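Local structure of CD8 alpha antigen (Sus scrofa, 5EDX) at residues Y91-F96 with S105-V110; S34-K39 with P46-Y51. The protein forms a homodimer of immunoglobulin V-type domains and, as the CD8 alpha co-receptor of T cells, probably binds MHC class I molecules. All coordinates share one frame; numbering follows the deposited sequence. Where two conformers were deposited one is given.

Contact 1. Residues Y91-F96 with S105-V110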
# COMPACT_ATOMS: atom_id res chain seq x y z
N TYR A 91 -8.93 -3.75 -7.10
CA TYR A 91 -7.99 -2.71 -7.49
C TYR A 91 -6.57 -3.24 -7.50
O TYR A 91 -6.09 -3.79 -6.51
CB TYR A 91 -8.09 -1.55 -6.51
CG TYR A 91 -9.51 -1.08 -6.34
CD1 TYR A 91 -10.13 -0.33 -7.32
CD2 TYR A 91 -10.25 -1.41 -5.20
CE1 TYR A 91 -11.44 0.09 -7.19
CE2 TYR A 91 -11.56 -0.98 -5.05
CZ TYR A 91 -12.14 -0.23 -6.06
OH TYR A 91 -13.45 0.20 -5.94
N TYR A 92 -5.90 -3.09 -8.64
CA TYR A 92 -4.53 -3.56 -8.77
C TYR A 92 -3.61 -2.36 -8.96
O TYR A 92 -3.98 -1.40 -9.64
CB TYR A 92 -4.41 -4.53 -9.94
CG TYR A 92 -5.21 -5.80 -9.73
CD1 TYR A 92 -6.58 -5.85 -9.99
CD2 TYR A 92 -4.59 -6.95 -9.26
CE1 TYR A 92 -7.31 -7.01 -9.78
CE2 TYR A 92 -5.32 -8.12 -9.05
CZ TYR A 92 -6.67 -8.14 -9.31
OH TYR A 92 -7.38 -9.30 -9.11
N PHE A 93 -2.43 -2.41 -8.36
CA PHE A 93 -1.52 -1.27 -8.46
C PHE A 93 -0.09 -1.67 -8.12
O PHE A 93 0.14 -2.72 -7.53
CB PHE A 93 -2.00 -0.09 -7.59
CG PHE A 93 -2.16 -0.40 -6.12
CD1 PHE A 93 -3.18 -1.24 -5.67
CD2 PHE A 93 -1.33 0.19 -5.18
CE1 PHE A 93 -3.33 -1.51 -4.31
CE2 PHE A 93 -1.48 -0.07 -3.82
CZ PHE A 93 -2.49 -0.92 -3.39
N CYS A 94 0.85 -0.83 -8.54
CA CYS A 94 2.27 -1.14 -8.40
C CYS A 94 2.87 -0.28 -7.31
O CYS A 94 2.40 0.82 -7.05
CB CYS A 94 2.99 -0.87 -9.72
SG CYS A 94 2.44 -1.95 -11.05
N SER A 95 3.91 -0.78 -6.69
CA SER A 95 4.61 -0.06 -5.65
C SER A 95 6.13 -0.13 -5.83
O SER A 95 6.65 -1.15 -6.11
CB SER A 95 4.25 -0.67 -4.32
OG SER A 95 4.57 0.15 -3.30
N PHE A 96 6.79 1.01 -5.71
CA PHE A 96 8.21 1.20 -6.06
C PHE A 96 8.85 1.97 -4.91
O PHE A 96 8.26 2.86 -4.35
CB PHE A 96 8.37 1.92 -7.43
CG PHE A 96 9.75 2.35 -7.75
CD1 PHE A 96 10.69 1.43 -8.22
CD2 PHE A 96 10.13 3.65 -7.58
CE1 PHE A 96 11.97 1.83 -8.50
CE2 PHE A 96 11.41 4.05 -7.84
CZ PHE A 96 12.35 3.14 -8.30
N SER A 105 1.46 3.40 -7.98
CA SER A 105 0.78 3.75 -9.23
C SER A 105 -0.69 4.00 -8.94
O SER A 105 -1.20 3.57 -7.91
CB SER A 105 0.89 2.62 -10.25
OG SER A 105 -0.02 1.57 -9.94
N ASN A 106 -1.36 4.69 -9.85
CA ASN A 106 -2.82 4.77 -9.81
C ASN A 106 -3.42 3.37 -9.81
O ASN A 106 -2.82 2.43 -10.33
CB ASN A 106 -3.35 5.54 -11.02
CG ASN A 106 -3.00 7.01 -10.97
OD1 ASN A 106 -2.49 7.51 -9.96
ND2 ASN A 106 -3.28 7.72 -12.06
N PHE A 107 -4.62 3.26 -9.24
CA PHE A 107 -5.38 2.02 -9.28
C PHE A 107 -5.78 1.65 -10.70
O PHE A 107 -6.19 2.52 -11.49
CB PHE A 107 -6.66 2.17 -8.45
CG PHE A 107 -6.48 1.93 -6.97
CD1 PHE A 107 -5.22 1.71 -6.43
CD2 PHE A 107 -7.58 1.90 -6.13
CE1 PHE A 107 -5.07 1.48 -5.08
CE2 PHE A 107 -7.43 1.67 -4.78
CZ PHE A 107 -6.18 1.46 -4.25
N MET A 108 -5.68 0.37 -11.03
CA MET A 108 -6.33 -0.17 -12.21
C MET A 108 -7.48 -1.02 -11.68
O MET A 108 -7.26 -2.04 -11.03
CB MET A 108 -5.35 -1.01 -13.03
CG MET A 108 -4.35 -0.16 -13.84
SD MET A 108 -2.78 -0.95 -14.22
CE MET A 108 -1.98 -0.90 -12.62
N SER A 109 -8.71 -0.58 -11.92
CA SER A 109 -9.87 -1.31 -11.43
C SER A 109 -10.27 -2.36 -12.44
O SER A 109 -10.29 -2.11 -13.64
CB SER A 109 -11.04 -0.36 -11.13
OG SER A 109 -11.54 0.21 -12.32
N VAL A 110 -10.57 -3.56 -11.94
CA VAL A 110 -11.04 -4.63 -12.80
C VAL A 110 -12.31 -5.20 -12.19
O VAL A 110 -12.29 -5.73 -11.08
CB VAL A 110 -9.99 -5.74 -12.95
CG1 VAL A 110 -10.39 -6.69 -14.05
CG2 VAL A 110 -8.61 -5.13 -13.24

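Contact 2. Residues S34-K39 with P46-Y51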
# COMPACT_ATOMS: atom_id res chain seq x y z
N SER A 34 6.51 -3.98 -7.18
CA SER A 34 5.66 -4.96 -6.53
C SER A 34 4.23 -4.75 -6.96
O SER A 34 3.74 -3.62 -6.96
CB SER A 34 5.77 -4.84 -5.01
OG SER A 34 7.07 -5.17 -4.57
N TRP A 35 3.54 -5.82 -7.32
CA TRP A 35 2.12 -5.75 -7.60
C TRP A 35 1.33 -5.94 -6.31
O TRP A 35 1.57 -6.89 -5.56
CB TRP A 35 1.71 -6.82 -8.62
CG TRP A 35 2.04 -6.46 -10.04
CD1 TRP A 35 3.07 -6.94 -10.79
CD2 TRP A 35 1.32 -5.55 -10.87
NE1 TRP A 35 3.04 -6.37 -12.05
CE2 TRP A 35 1.97 -5.52 -12.12
CE3 TRP A 35 0.18 -4.75 -10.68
CZ2 TRP A 35 1.52 -4.73 -13.17
CZ3 TRP A 35 -0.26 -3.97 -11.72
CH2 TRP A 35 0.40 -3.96 -12.96
N LEU A 36 0.40 -5.03 -6.06
CA LEU A 36 -0.47 -5.06 -4.89
C LEU A 36 -1.92 -5.10 -5.34
O LEU A 36 -2.25 -4.74 -6.47
CB LEU A 36 -0.25 -3.83 -4.02
CG LEU A 36 1.19 -3.56 -3.58
CD1 LEU A 36 1.27 -2.26 -2.79
CD2 LEU A 36 1.73 -4.73 -2.76
N TYR A 37 -2.79 -5.55 -4.45
CA TYR A 37 -4.21 -5.67 -4.74
C TYR A 37 -5.01 -5.17 -3.55
O TYR A 37 -4.62 -5.38 -2.40
CB TYR A 37 -4.54 -7.13 -5.03
CG TYR A 37 -6.02 -7.49 -5.00
CD1 TYR A 37 -6.86 -7.18 -6.06
CD2 TYR A 37 -6.55 -8.17 -3.92
CE1 TYR A 37 -8.22 -7.53 -6.03
CE2 TYR A 37 -7.89 -8.52 -3.87
CZ TYR A 37 -8.72 -8.20 -4.93
OH TYR A 37 -10.05 -8.56 -4.87
N GLN A 38 -6.12 -4.49 -3.81
CA GLN A 38 -7.04 -4.17 -2.73
C GLN A 38 -8.45 -4.62 -3.10
O GLN A 38 -8.89 -4.43 -4.22
CB GLN A 38 -7.04 -2.68 -2.38
CG GLN A 38 -7.85 -2.38 -1.12
CD GLN A 38 -7.92 -0.90 -0.79
OE1 GLN A 38 -8.13 -0.07 -1.67
NE2 GLN A 38 -7.79 -0.57 0.50
N LYS A 39 -9.13 -5.23 -2.14
CA LYS A 39 -10.48 -5.75 -2.36
C LYS A 39 -11.51 -4.64 -2.53
O LYS A 39 -11.32 -3.52 -2.04
CB LYS A 39 -10.89 -6.63 -1.17
CG LYS A 39 -10.10 -7.92 -1.06
CD LYS A 39 -10.45 -8.70 0.20
CE LYS A 39 -9.86 -8.03 1.43
NZ LYS A 39 -9.98 -8.88 2.65
N PRO A 46 -4.07 -3.65 1.78
CA PRO A 46 -3.60 -4.20 0.50
C PRO A 46 -2.99 -5.58 0.69
O PRO A 46 -2.52 -5.93 1.77
CB PRO A 46 -2.50 -3.22 0.08
CG PRO A 46 -2.76 -1.98 0.84
CD PRO A 46 -3.37 -2.41 2.14
N ILE A 47 -3.00 -6.34 -0.40
CA ILE A 47 -2.46 -7.69 -0.43
C ILE A 47 -1.26 -7.71 -1.38
O ILE A 47 -1.37 -7.27 -2.52
CB ILE A 47 -3.55 -8.66 -0.92
CG1 ILE A 47 -4.73 -8.66 0.07
CG2 ILE A 47 -2.99 -10.07 -1.09
CD1 ILE A 47 -5.97 -9.35 -0.43
N PHE A 48 -0.13 -8.19 -0.89
CA PHE A 48 1.07 -8.33 -1.72
C PHE A 48 0.89 -9.50 -2.68
O PHE A 48 0.54 -10.60 -2.26
CB PHE A 48 2.30 -8.55 -0.82
CG PHE A 48 3.57 -8.89 -1.58
CD1 PHE A 48 4.34 -7.90 -2.16
CD2 PHE A 48 4.00 -10.21 -1.66
CE1 PHE A 48 5.51 -8.22 -2.85
CE2 PHE A 48 5.17 -10.53 -2.35
CZ PHE A 48 5.92 -9.53 -2.94
N LEU A 49 1.11 -9.26 -3.97
CA LEU A 49 1.03 -10.34 -4.95
C LEU A 49 2.41 -10.86 -5.36
O LEU A 49 2.67 -12.06 -5.28
CB LEU A 49 0.25 -9.90 -6.19
CG LEU A 49 -1.18 -9.42 -5.94
CD1 LEU A 49 -1.78 -8.94 -7.26
CD2 LEU A 49 -2.03 -10.53 -5.32
N MET A 50 3.29 -9.96 -5.79
CA MET A 50 4.65 -10.37 -6.18
C MET A 50 5.60 -9.20 -6.31
O MET A 50 5.18 -8.05 -6.47
CB MET A 50 4.61 -11.12 -7.51
CG MET A 50 4.21 -10.25 -8.68
SD MET A 50 3.83 -11.21 -10.16
CE MET A 50 2.31 -12.03 -9.69
N TYR A 51 6.89 -9.51 -6.23
CA TYR A 51 7.96 -8.55 -6.40
C TYR A 51 8.68 -8.95 -7.68
O TYR A 51 8.99 -10.13 -7.88
CB TYR A 51 8.88 -8.61 -5.19
CG TYR A 51 10.21 -7.88 -5.33
CD1 TYR A 51 10.37 -6.58 -4.87
CD2 TYR A 51 11.31 -8.52 -5.89
CE1 TYR A 51 11.58 -5.93 -4.98
CE2 TYR A 51 12.54 -7.87 -6.01
CZ TYR A 51 12.66 -6.57 -5.55
OH TYR A 51 13.87 -5.91 -5.66

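Contact 1. Residues Y91-F96 with S105-V110
Phe107 meets Phe93 and Tyr91 of the neighbouring strand in an aromatic cluster, on the hairpin of strands 90-98 and 101-111 of the V-set domain. Phe107 CE1 sits over one face of the Phe93 ring, toward the rim and 3.4 Å from Phe93 CD1; the two planes are inclined at 44°, and the side chains run side by side in the same direction. Tyr91 lays its CB over a face of Phe107 in a CH-pi contact, 3.8 Å from CB to the Phe107 ring centroid. The Tyr91 ring, nearly parallel to that of Phe107, is slid so far aside that they barely overlap. Pro46 of the second subunit packs on Phe93 and its Ser44 on Phe107, consistent with a flat face for dimerisation.

Backbone hydrogen bonds join the antiparallel pair Tyr92 and Met108 in both directions, Met108 N to Tyr92 O at 2.8 Å and Tyr92 N to Met108 O at 2.9 Å. Toward Ser105 the regular pairing gives way. Ser105 N still reaches Cys94 O, but Cys94 N donates to Ser105 OG over 2.9 Å in an almost straight bond (173°). With chi1 at 77°, OG lies between the backbone N and carbonyl carbon of Ser105, from where it also donates to Asn106 O.

Apolar contacts line the other face, where Val110 CG2 touches Tyr92 CD1 at 3.9 Å; there Cys94 is also tied covalently to Cys22. Cys94 N is thus satisfied by a hydroxyl, while Ser105 O stays buried without a partner: where the pairing breaks, the polar balance is incomplete.

Contact 2. Residues S34-K39 with P46-Y51
Tyr37 and Ile47 lie side by side and point the same way, with Ile47 CD1 at the edge of the tyrosine ring, 3.7 Å from Tyr37 CD2. A branched aliphatic chain suits this spot, covering the ring's edge while the Tyr37 hydroxyl bonds to Gln89 O. Next along this face, Leu49 brings CD1 to within 4.0 Å of Tyr37 CB and sets its CB against Trp35 CB.

Trp35 is faced by both Leu49 and Met50, the signature of a classic beta bulge. Leu49 N donates to Trp35 O, whereas Trp35 N donates to Met50 O at 2.9 Å. Met50 runs alongside the indole: chi1 (67°) puts CG between the backbone N and the carbonyl carbon, where it lies near the ring plane at the edge, 4.1 Å from Trp35 CD1. The sulfur is only obliquely placed, in a Met-aromatic contact with SD 5.4 Å from the centroid of the Trp35 five-membered ring. A long, unbranched, apolar chain suits this place beside the CD1 edge.

On the face of Ser34, Leu36 and Phe48, the Phe48 ring is met at its edge by Ser34 OG, 3.8 Å from Phe48 CE1, and obliquely by Leu36 CD2, 4.1 Å from Phe48 CD1. Ser34 OG also approaches the edge of Tyr51, at 3.6 Å from Tyr51 CD1; a small serine fits where the edges of two large rings converge.

This hairpin of strands 33-38 and 47-52 turns Trp35, Leu49 and Met50 inward onto Leu79 of strand 76-81, in the opposing sheet of the immunoglobulin sandwich. Its other face meets the second subunit, where Leu36 packs on Phe104 of that subunit and Pro46 on its Phe93, while strand 90-98 flanks strand 33-38 within the sheet.

Contact 2 closes before contact 1 opens along the chain, yet their centres lie only about 9 Å apart in one sheet. Strands 33-38 and 90-98 are neighbours there, joined by probable hydrogen bonds from Leu36 N to Phe93 O and from Gln38 N to Tyr91 O, so the two hairpins form a continuous surface of four strands. On its inner side Trp35 CH2 packs 3.4 Å from Cys94 SG, the tryptophan-against-disulfide core familiar in immunoglobulin domains. The outer side of both contacts faces the second subunit, where Gln38 bonds to Gln38 of that subunit. One sheet therefore serves the domain core and the homodimer interface together.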